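Neuraminidase (Influenza A virus, PDB 4GDI) has the beta-propeller fold of influenza sialidases, enzymes that remove terminal sialic acid from glycoconjugates, but its putative active site is diverged, so that activity is uncertain. Local coordinates at residues 308-316 against 365-373; 146-156 against 198-209. All blocks are in the same frame, centred on the assembly; numbering follows the deposited sequence.

Contact 1 of 2, residues 308-316 against 365-373; sequences LSYELFSNK and PVQNINWDS
A C-terminal tail laid along an edge strand defines this contact: 365-373 follows the outer strand 309-311 of a three-stranded antiparallel sheet and the corner after it, and the Asp-372 carboxylate receives three successive backbone N-H groups. Asn-315 N reaches Asp-372 OD2 at 2.7 Å, on the syn side and near the carboxylate plane, whereas Ser-314 N meets the same OD2 at 3.1 Å from above that plane. Lys-316 N, 3.1 Å from Asp-372 OD1, comes in over the opposite face. These bonds fix the carboxylate's rotation and probably favour its charged form. An Asx turn positions the residue, Asn-370 OD1 accepting from Asp-372 N at 2.8 Å.

Backbone pairing is limited to Trp-371 N with Leu-312 O, 2.8 Å and nearly straight at 167°. Asn-368 substitutes for a backbone acceptor: with CG anti to N (chi1 -167°), its OD1 offers a lone pair in the amide plane to Glu-311 N at 2.8 Å. Water 1 donates to both Glu-311 O and Asn-368 O. The Tyr-310 ring turns its edge to Val-366 O, 3.4 Å from CE1, while its hydroxyl bonds to Lys-19 O. Phe-313 CE1 packs 3.6 Å from Trp-371 CB.

Leu-312 and Phe-313, both facing Phe-291 in a classic beta bulge, reach strand 338-346 at Phe-339 and Leu-341; beyond the tail, Ile-369 and Trp-371 pack on Phe-124 and Asn-117 of the second subunit.

Contact 2 of 2, residues 146-156 against 198-209; sequences RLPNSECICIE and EYSTCYTINNLI
The Arg-146 guanidinium presents one edge to the Glu-198 carboxylate, the two planes turned 37° apart. The grip is side-on and two-pronged: Arg-146 NE points almost straight at Glu-198 OE1 (2.8 Å), which lies in the guanidinium plane, and Arg-146 NH2 reaches the syn lone pair of Glu-198 OE2 at 2.9 Å. Both chains fold to pair this way, the arginine bending at chi3 (-67°) and the glutamate at chi2. Glu-198 CB also lies over one face of the neighbouring Tyr-199 ring, offset toward the rim.

Strands 153-155 and 200-205 are the first strands of consecutive four-stranded antiparallel sheets, successive blades of the propeller. Their axes run 17° from parallel and approach to 7.3 Å, too far for ordinary sheet pairing, and side chains and water fill the seam. Ile-153 wedges in by both branches, CG1 lying 3.6 Å from Cys-202 CB and CG2 equally near Thr-204 CB. Ile-155 sends CD1 to Ile-209 CD1, 3.6 Å away.

Toward the start of the strands the seam turns polar. Ser-150 OG and Thr-201 OG1 are hydrogen-bonded at 3.0 Å, and Thr-201 OG1 has Phe-323 N as a further partner. Water 2 accepts from Cys-202 N and also bonds Ser-150 OG; water 3 bridges Glu-151 OE2 and Cys-202 O, donating to both.

How the contacts relate
Followed from the N terminus, the chain meets contact 2 first: 198-209 returns to 146-156 after 41 residues that hold strands 158-165, 173-180 and 183-189, so the loop spans the rest of one blade and joins it to the next. Contact 1 opens almost a hundred residues later and closes over strands 317-324, 338-346 and 352-362, whose sheet strand 20-25 completes. The two loops are therefore in series, neither nested nor crossed. Their centres lie 27 Å apart and their nearest atoms about 15 Å: contact 2 is near the middle of the chain, contact 1 at its periphery, facing a neighbouring subunit.

Contact 1 of 2, residues 308-316 against 365-373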
loop_
_atom_site.group_PDB
_atom_site.type_symbol
_atom_site.label_atom_id
_atom_site.label_comp_id
_atom_site.label_asym_id
_atom_site.label_seq_id
_atom_site.Cartn_x
_atom_site.Cartn_y
_atom_site.Cartn_z
ATOM N N LEU A 308 1.791 43.086 -9.232
ATOM C CA LEU A 308 0.974 42.136 -8.482
ATOM C C LEU A 308 1.594 41.855 -7.118
ATOM O O LEU A 308 2.811 41.725 -6.982
ATOM C CB LEU A 308 0.829 40.834 -9.255
ATOM C CG LEU A 308 0.006 40.888 -10.539
ATOM C CD1 LEU A 308 0.178 39.599 -11.320
ATOM C CD2 LEU A 308 -1.454 41.127 -10.213
ATOM N N SER A 309 0.748 41.762 -6.107
ATOM C CA SER A 309 1.210 41.425 -4.776
ATOM C C SER A 309 0.184 40.531 -4.085
ATOM O O SER A 309 -1.016 40.800 -4.111
ATOM C CB SER A 309 1.459 42.689 -3.967
ATOM O OG SER A 309 1.895 42.360 -2.665
ATOM N N TYR A 310 0.661 39.455 -3.478
ATOM C CA TYR A 310 -0.223 38.463 -2.890
ATOM C C TYR A 310 0.246 38.077 -1.500
ATOM O O TYR A 310 1.331 37.528 -1.330
ATOM C CB TYR A 310 -0.245 37.196 -3.728
ATOM C CG TYR A 310 -0.933 37.288 -5.055
ATOM C CD1 TYR A 310 -2.311 37.404 -5.139
ATOM C CD2 TYR A 310 -0.202 37.207 -6.239
ATOM C CE1 TYR A 310 -2.945 37.460 -6.367
ATOM C CE2 TYR A 310 -0.826 37.262 -7.469
ATOM C CZ TYR A 310 -2.196 37.388 -7.529
ATOM O OH TYR A 310 -2.811 37.444 -8.756
ATOM N N GLU A 311 -0.592 38.338 -0.511
ATOM C CA GLU A 311 -0.282 37.974 0.844
ATOM C C GLU A 311 -0.897 36.608 1.043
ATOM O O GLU A 311 -2.063 36.493 1.408
ATOM C CB GLU A 311 -0.874 39.008 1.801
ATOM C CG GLU A 311 -0.506 38.802 3.253
ATOM C CD GLU A 311 -0.884 40.001 4.112
ATOM O OE1 GLU A 311 -0.704 41.149 3.648
ATOM O OE2 GLU A 311 -1.366 39.797 5.246
ATOM N N LEU A 312 -0.118 35.567 0.761
ATOM C CA LEU A 312 -0.628 34.199 0.809
ATOM C C LEU A 312 -0.961 33.778 2.240
ATOM O O LEU A 312 -1.955 33.084 2.483
ATOM C CB LEU A 312 0.388 33.234 0.206
ATOM C CG LEU A 312 0.658 33.414 -1.291
ATOM C CD1 LEU A 312 1.676 32.352 -1.770
ATOM C CD2 LEU A 312 -0.642 33.338 -2.091
ATOM N N PHE A 313 -0.117 34.195 3.177
ATOM C CA PHE A 313 -0.392 34.018 4.601
ATOM C C PHE A 313 -0.129 35.352 5.300
ATOM O O PHE A 313 0.749 36.105 4.877
ATOM C CB PHE A 313 0.520 32.943 5.196
ATOM C CG PHE A 313 0.263 31.557 4.668
ATOM C CD1 PHE A 313 -0.747 30.768 5.201
ATOM C CD2 PHE A 313 1.041 31.037 3.643
ATOM C CE1 PHE A 313 -0.981 29.485 4.710
ATOM C CE2 PHE A 313 0.812 29.759 3.151
ATOM C CZ PHE A 313 -0.197 28.982 3.685
ATOM N N SER A 314 -0.867 35.651 6.367
ATOM C CA SER A 314 -0.615 36.881 7.128
ATOM C C SER A 314 0.010 36.586 8.470
ATOM O O SER A 314 1.030 37.168 8.824
ATOM C CB SER A 314 -1.894 37.682 7.354
ATOM O OG SER A 314 -2.475 38.074 6.128
ATOM N N ASN A 315 -0.611 35.685 9.221
ATOM C CA ASN A 315 -0.195 35.415 10.587
ATOM C C ASN A 315 0.448 34.043 10.806
ATOM O O ASN A 315 1.229 33.881 11.736
ATOM C CB ASN A 315 -1.395 35.579 11.522
ATOM C CG ASN A 315 -1.886 37.014 11.583
ATOM O OD1 ASN A 315 -1.103 37.941 11.812
ATOM N ND2 ASN A 315 -3.178 37.208 11.351
ATOM N N LYS A 316 0.128 33.062 9.966
ATOM C CA LYS A 316 0.702 31.723 10.137
ATOM C C LYS A 316 2.214 31.825 10.162
ATOM O O LYS A 316 2.800 32.602 9.411
ATOM C CB LYS A 316 0.266 30.775 9.015
ATOM C CG LYS A 316 -0.594 29.615 9.484
ATOM C CD LYS A 316 -1.029 28.728 8.315
ATOM C CE LYS A 316 -2.052 27.682 8.748
ATOM N NZ LYS A 316 -1.759 27.123 10.111
ATOM N N PRO A 365 -4.754 35.758 -13.075
ATOM C CA PRO A 365 -4.801 36.381 -11.750
ATOM C C PRO A 365 -5.943 35.810 -10.911
ATOM O O PRO A 365 -6.921 35.326 -11.464
ATOM C CB PRO A 365 -5.037 37.858 -12.071
ATOM C CG PRO A 365 -5.715 37.851 -13.393
ATOM C CD PRO A 365 -5.152 36.688 -14.144
ATOM N N VAL A 366 -5.795 35.840 -9.591
ATOM C CA VAL A 366 -6.852 35.431 -8.682
ATOM C C VAL A 366 -6.915 36.501 -7.624
ATOM O O VAL A 366 -6.082 37.403 -7.616
ATOM C CB VAL A 366 -6.549 34.074 -8.013
ATOM C CG1 VAL A 366 -6.698 32.932 -9.013
ATOM C CG2 VAL A 366 -5.152 34.086 -7.408
ATOM N N GLN A 367 -7.887 36.413 -6.726
ATOM C CA GLN A 367 -7.989 37.401 -5.669
ATOM C C GLN A 367 -6.924 37.155 -4.606
ATOM O O GLN A 367 -6.309 36.096 -4.562
ATOM C CB GLN A 367 -9.396 37.410 -5.069
ATOM C CG GLN A 367 -10.409 38.104 -5.961
ATOM C CD GLN A 367 -10.034 39.555 -6.222
ATOM O OE1 GLN A 367 -9.925 40.355 -5.291
ATOM N NE2 GLN A 367 -9.813 39.896 -7.489
ATOM N N ASN A 368 -6.697 38.162 -3.772
ATOM C CA ASN A 368 -5.671 38.101 -2.752
ATOM C C ASN A 368 -6.158 37.298 -1.546
ATOM O O ASN A 368 -6.291 37.828 -0.433
ATOM C CB ASN A 368 -5.272 39.525 -2.355
ATOM C CG ASN A 368 -4.004 39.573 -1.535
ATOM O OD1 ASN A 368 -3.246 38.608 -1.483
ATOM N ND2 ASN A 368 -3.767 40.704 -0.885
ATOM N N ILE A 369 -6.414 36.013 -1.770
ATOM C CA ILE A 369 -6.895 35.137 -0.707
ATOM C C ILE A 369 -5.849 34.950 0.377
ATOM O O ILE A 369 -4.661 34.814 0.097
ATOM C CB ILE A 369 -7.289 33.761 -1.234
ATOM C CG1 ILE A 369 -8.575 33.862 -2.038
ATOM C CG2 ILE A 369 -7.511 32.788 -0.074
ATOM C CD1 ILE A 369 -9.183 32.525 -2.348
ATOM N N ASN A 370 -6.303 34.963 1.621
ATOM C CA ASN A 370 -5.429 34.718 2.752
ATOM C C ASN A 370 -5.654 33.285 3.203
ATOM O O ASN A 370 -6.763 32.916 3.582
ATOM C CB ASN A 370 -5.743 35.690 3.880
ATOM C CG ASN A 370 -4.762 35.586 5.017
ATOM O OD1 ASN A 370 -4.370 34.491 5.421
ATOM N ND2 ASN A 370 -4.347 36.731 5.542
ATOM N N TRP A 371 -4.613 32.464 3.131
ATOM C CA TRP A 371 -4.769 31.044 3.421
ATOM C C TRP A 371 -4.562 30.717 4.899
ATOM O O TRP A 371 -4.492 29.546 5.254
ATOM C CB TRP A 371 -3.819 30.211 2.549
ATOM C CG TRP A 371 -4.197 30.262 1.111
ATOM C CD1 TRP A 371 -3.679 31.088 0.155
ATOM C CD2 TRP A 371 -5.215 29.494 0.469
ATOM N NE1 TRP A 371 -4.300 30.869 -1.049
ATOM C CE2 TRP A 371 -5.250 29.892 -0.884
ATOM C CE3 TRP A 371 -6.096 28.498 0.902
ATOM C CZ2 TRP A 371 -6.123 29.324 -1.808
ATOM C CZ3 TRP A 371 -6.966 27.938 -0.019
ATOM C CH2 TRP A 371 -6.973 28.353 -1.360
ATOM N N ASP A 372 -4.460 31.741 5.748
ATOM C CA ASP A 372 -4.350 31.542 7.197
ATOM C C ASP A 372 -5.501 30.672 7.688
ATOM O O ASP A 372 -5.307 29.779 8.520
ATOM C CB ASP A 372 -4.406 32.877 7.952
ATOM C CG ASP A 372 -3.064 33.582 8.028
ATOM O OD1 ASP A 372 -2.023 32.954 7.748
ATOM O OD2 ASP A 372 -3.050 34.779 8.391
ATOM N N SER A 373 -6.699 30.943 7.175
ATOM C CA SER A 373 -7.896 30.193 7.565
ATOM C C SER A 373 -8.171 30.261 9.070
ATOM O O SER A 373 -7.337 30.671 9.881
ATOM C CB SER A 373 -7.780 28.724 7.135
ATOM O OG SER A 373 -8.113 28.540 5.767
ATOM O OXT SER A 373 -9.257 29.895 9.519
HETATM O O HOH W 1 -4.107 38.121 1.565
#

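Contact 2 of 2, residues 146-156 against 198-209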
loop_
_atom_site.group_PDB
_atom_site.type_symbol
_atom_site.label_atom_id
_atom_site.label_comp_id
_atom_site.label_asym_id
_atom_site.label_seq_id
_atom_site.Cartn_x
_atom_site.Cartn_y
_atom_site.Cartn_z
ATOM N N ARG A 146 27.954 20.139 2.646
ATOM C CA ARG A 146 26.569 20.541 2.835
ATOM C C ARG A 146 25.802 20.488 1.521
ATOM O O ARG A 146 26.180 21.129 0.543
ATOM C CB ARG A 146 26.507 21.958 3.421
ATOM C CG ARG A 146 27.287 22.089 4.730
ATOM C CD ARG A 146 27.159 23.460 5.342
ATOM N NE ARG A 146 27.777 24.558 4.602
ATOM C CZ ARG A 146 29.085 24.812 4.546
ATOM N NH1 ARG A 146 29.968 23.981 5.091
ATOM N NH2 ARG A 146 29.517 25.891 3.906
ATOM N N LEU A 147 24.746 19.683 1.509
ATOM C CA LEU A 147 23.789 19.652 0.407
ATOM C C LEU A 147 22.626 20.616 0.670
ATOM O O LEU A 147 22.293 20.888 1.821
ATOM C CB LEU A 147 23.305 18.221 0.205
ATOM C CG LEU A 147 24.415 17.341 -0.384
ATOM C CD1 LEU A 147 24.201 15.825 -0.168
ATOM C CD2 LEU A 147 24.532 17.639 -1.869
ATOM N N PRO A 148 21.997 21.135 -0.398
ATOM C CA PRO A 148 21.095 22.278 -0.181
ATOM C C PRO A 148 19.678 21.982 0.330
ATOM O O PRO A 148 18.932 22.931 0.588
ATOM C CB PRO A 148 21.014 22.913 -1.565
ATOM C CG PRO A 148 21.249 21.781 -2.515
ATOM C CD PRO A 148 22.205 20.851 -1.830
ATOM N N ASN A 149 19.312 20.716 0.486
ATOM C CA ASN A 149 17.973 20.360 0.943
ATOM C C ASN A 149 16.905 20.947 0.030
ATOM O O ASN A 149 15.923 21.535 0.465
ATOM C CB ASN A 149 17.775 20.774 2.405
ATOM C CG ASN A 149 18.880 20.254 3.290
ATOM O OD1 ASN A 149 19.165 19.049 3.309
ATOM N ND2 ASN A 149 19.553 21.156 3.981
ATOM N N SER A 150 17.135 20.771 -1.260
ATOM C CA SER A 150 16.171 21.130 -2.282
ATOM C C SER A 150 16.525 20.266 -3.482
ATOM O O SER A 150 17.629 19.731 -3.545
ATOM C CB SER A 150 16.313 22.602 -2.644
ATOM O OG SER A 150 15.197 23.078 -3.371
ATOM N N GLU A 151 15.618 20.129 -4.435
ATOM C CA GLU A 151 15.866 19.188 -5.518
ATOM C C GLU A 151 17.048 19.605 -6.355
ATOM O O GLU A 151 17.278 20.797 -6.584
ATOM C CB GLU A 151 14.635 18.984 -6.415
ATOM C CG GLU A 151 14.276 20.120 -7.352
ATOM C CD GLU A 151 13.141 19.721 -8.325
ATOM O OE1 GLU A 151 12.767 18.528 -8.336
ATOM O OE2 GLU A 151 12.625 20.584 -9.068
ATOM N N CYS A 152 17.793 18.610 -6.827
ATOM C CA CYS A 152 18.834 18.880 -7.802
ATOM C C CYS A 152 18.175 19.036 -9.182
ATOM O O CYS A 152 16.981 18.802 -9.341
ATOM C CB CYS A 152 19.963 17.823 -7.767
ATOM S SG CYS A 152 19.501 16.116 -7.483
ATOM N N ILE A 153 18.944 19.477 -10.161
ATOM C CA ILE A 153 18.390 19.870 -11.440
ATOM C C ILE A 153 18.903 18.975 -12.560
ATOM O O ILE A 153 20.114 18.928 -12.813
ATOM C CB ILE A 153 18.774 21.332 -11.769
ATOM C CG1 ILE A 153 18.189 22.290 -10.733
ATOM C CG2 ILE A 153 18.274 21.718 -13.134
ATOM C CD1 ILE A 153 16.673 22.142 -10.556
ATOM N N CYS A 154 17.987 18.276 -13.233
ATOM C CA CYS A 154 18.354 17.386 -14.354
ATOM C C CYS A 154 17.936 17.957 -15.709
ATOM O O CYS A 154 16.823 18.446 -15.876
ATOM C CB CYS A 154 17.744 15.998 -14.163
ATOM S SG CYS A 154 18.336 15.119 -12.712
ATOM N N ILE A 155 18.865 17.922 -16.661
ATOM C CA ILE A 155 18.623 18.348 -18.029
ATOM C C ILE A 155 19.209 17.305 -18.981
ATOM O O ILE A 155 20.421 17.110 -19.008
ATOM C CB ILE A 155 19.324 19.681 -18.355
ATOM C CG1 ILE A 155 18.945 20.762 -17.362
ATOM C CG2 ILE A 155 18.953 20.159 -19.759
ATOM C CD1 ILE A 155 19.707 22.034 -17.597
ATOM N N GLU A 156 18.353 16.625 -19.735
ATOM C CA GLU A 156 18.816 15.660 -20.735
ATOM C C GLU A 156 19.814 14.661 -20.161
ATOM O O GLU A 156 20.780 14.331 -20.805
ATOM C CB GLU A 156 19.472 16.392 -21.920
ATOM C CG GLU A 156 18.494 17.185 -22.776
ATOM C CD GLU A 156 19.109 18.439 -23.401
ATOM O OE1 GLU A 156 20.330 18.663 -23.245
ATOM O OE2 GLU A 156 18.360 19.211 -24.041
ATOM N N GLU A 198 24.486 29.483 0.823
ATOM C CA GLU A 198 23.957 28.220 1.334
ATOM C C GLU A 198 22.534 27.969 0.823
ATOM O O GLU A 198 21.860 28.884 0.346
ATOM C CB GLU A 198 23.907 28.236 2.869
ATOM C CG GLU A 198 25.230 28.589 3.561
ATOM C CD GLU A 198 26.287 27.513 3.438
ATOM O OE1 GLU A 198 25.943 26.312 3.338
ATOM O OE2 GLU A 198 27.481 27.874 3.450
ATOM N N TYR A 199 22.085 26.724 0.962
ATOM C CA TYR A 199 20.688 26.367 0.754
ATOM C C TYR A 199 20.173 26.691 -0.653
ATOM O O TYR A 199 19.023 27.124 -0.809
ATOM C CB TYR A 199 19.795 27.096 1.753
ATOM C CG TYR A 199 20.231 27.057 3.195
ATOM C CD1 TYR A 199 20.999 26.016 3.695
ATOM C CD2 TYR A 199 19.847 28.071 4.072
ATOM C CE1 TYR A 199 21.368 25.983 5.040
ATOM C CE2 TYR A 199 20.220 28.055 5.410
ATOM C CZ TYR A 199 20.974 27.007 5.886
ATOM O OH TYR A 199 21.336 26.996 7.208
ATOM N N SER A 200 21.005 26.487 -1.670
ATOM C CA SER A 200 20.580 26.714 -3.043
ATOM C C SER A 200 19.253 26.030 -3.299
ATOM O O SER A 200 19.113 24.839 -3.033
ATOM C CB SER A 200 21.599 26.139 -4.038
ATOM O OG SER A 200 22.821 26.829 -3.967
ATOM N N THR A 201 18.300 26.767 -3.861
ATOM C CA THR A 201 17.087 26.179 -4.384
ATOM C C THR A 201 16.953 26.648 -5.832
ATOM O O THR A 201 17.102 27.837 -6.140
ATOM C CB THR A 201 15.849 26.527 -3.516
ATOM O OG1 THR A 201 14.657 25.987 -4.096
ATOM C CG2 THR A 201 15.671 28.055 -3.362
ATOM N N CYS A 202 16.693 25.702 -6.731
ATOM C CA CYS A 202 16.924 25.926 -8.159
ATOM C C CYS A 202 15.770 25.428 -9.025
ATOM O O CYS A 202 14.959 24.600 -8.592
ATOM C CB CYS A 202 18.177 25.159 -8.612
ATOM S SG CYS A 202 19.712 25.391 -7.668
ATOM N N TYR A 203 15.727 25.920 -10.261
ATOM C CA TYR A 203 14.822 25.403 -11.279
ATOM C C TYR A 203 15.564 25.511 -12.599
ATOM O O TYR A 203 16.636 26.119 -12.660
ATOM C CB TYR A 203 13.495 26.167 -11.315
ATOM C CG TYR A 203 13.645 27.619 -11.662
ATOM C CD1 TYR A 203 13.884 28.568 -10.670
ATOM C CD2 TYR A 203 13.551 28.052 -12.981
ATOM C CE1 TYR A 203 14.024 29.912 -10.980
ATOM C CE2 TYR A 203 13.682 29.397 -13.304
ATOM C CZ TYR A 203 13.925 30.316 -12.295
ATOM O OH TYR A 203 14.068 31.638 -12.609
ATOM N N THR A 204 15.023 24.890 -13.643
ATOM C CA THR A 204 15.640 24.970 -14.958
ATOM C C THR A 204 14.647 25.410 -16.037
ATOM O O THR A 204 13.465 25.066 -16.001
ATOM C CB THR A 204 16.265 23.637 -15.369
ATOM O OG1 THR A 204 16.907 23.795 -16.643
ATOM C CG2 THR A 204 15.211 22.556 -15.461
ATOM N N ILE A 205 15.144 26.196 -16.985
ATOM C CA ILE A 205 14.340 26.650 -18.117
ATOM C C ILE A 205 15.263 27.058 -19.260
ATOM O O ILE A 205 16.333 27.620 -19.012
ATOM C CB ILE A 205 13.444 27.847 -17.738
ATOM C CG1 ILE A 205 12.357 28.068 -18.799
ATOM C CG2 ILE A 205 14.273 29.114 -17.571
ATOM C CD1 ILE A 205 11.402 26.891 -18.966
ATOM N N ASN A 206 14.815 26.815 -20.497
ATOM C CA ASN A 206 15.669 26.802 -21.705
ATOM C C ASN A 206 17.165 26.594 -21.453
ATOM O O ASN A 206 17.967 27.503 -21.644
ATOM C CB ASN A 206 15.451 28.029 -22.626
ATOM C CG ASN A 206 14.746 29.187 -21.945
ATOM O OD1 ASN A 206 15.259 29.763 -20.984
ATOM N ND2 ASN A 206 13.576 29.568 -22.478
ATOM N N ASN A 207 17.522 25.381 -21.032
ATOM C CA ASN A 207 18.924 24.984 -20.831
ATOM C C ASN A 207 19.766 25.819 -19.831
ATOM O O ASN A 207 20.993 25.695 -19.788
ATOM C CB ASN A 207 19.629 24.903 -22.185
ATOM C CG ASN A 207 19.060 23.798 -23.071
ATOM O OD1 ASN A 207 19.482 22.642 -22.993
ATOM N ND2 ASN A 207 18.090 24.152 -23.910
ATOM N N LEU A 208 19.106 26.636 -19.018
ATOM C CA LEU A 208 19.766 27.371 -17.939
ATOM C C LEU A 208 19.323 26.820 -16.598
ATOM O O LEU A 208 18.215 26.303 -16.472
ATOM C CB LEU A 208 19.375 28.848 -17.979
ATOM C CG LEU A 208 19.883 29.632 -19.185
ATOM C CD1 LEU A 208 19.425 31.078 -19.098
ATOM C CD2 LEU A 208 21.396 29.547 -19.243
ATOM N N ILE A 209 20.187 26.934 -15.601
ATOM C CA ILE A 209 19.835 26.562 -14.248
ATOM C C ILE A 209 19.896 27.871 -13.467
ATOM O O ILE A 209 20.867 28.611 -13.573
ATOM C CB ILE A 209 20.809 25.526 -13.639
ATOM C CG1 ILE A 209 20.900 24.245 -14.498
ATOM C CG2 ILE A 209 20.375 25.162 -12.197
ATOM C CD1 ILE A 209 21.746 24.386 -15.751
HETATM O O HOH W 2 15.711 23.064 -6.008
HETATM O O HOH W 3 12.670 23.275 -9.494
HETATM O O HOH W 4 19.034 22.840 -5.236
#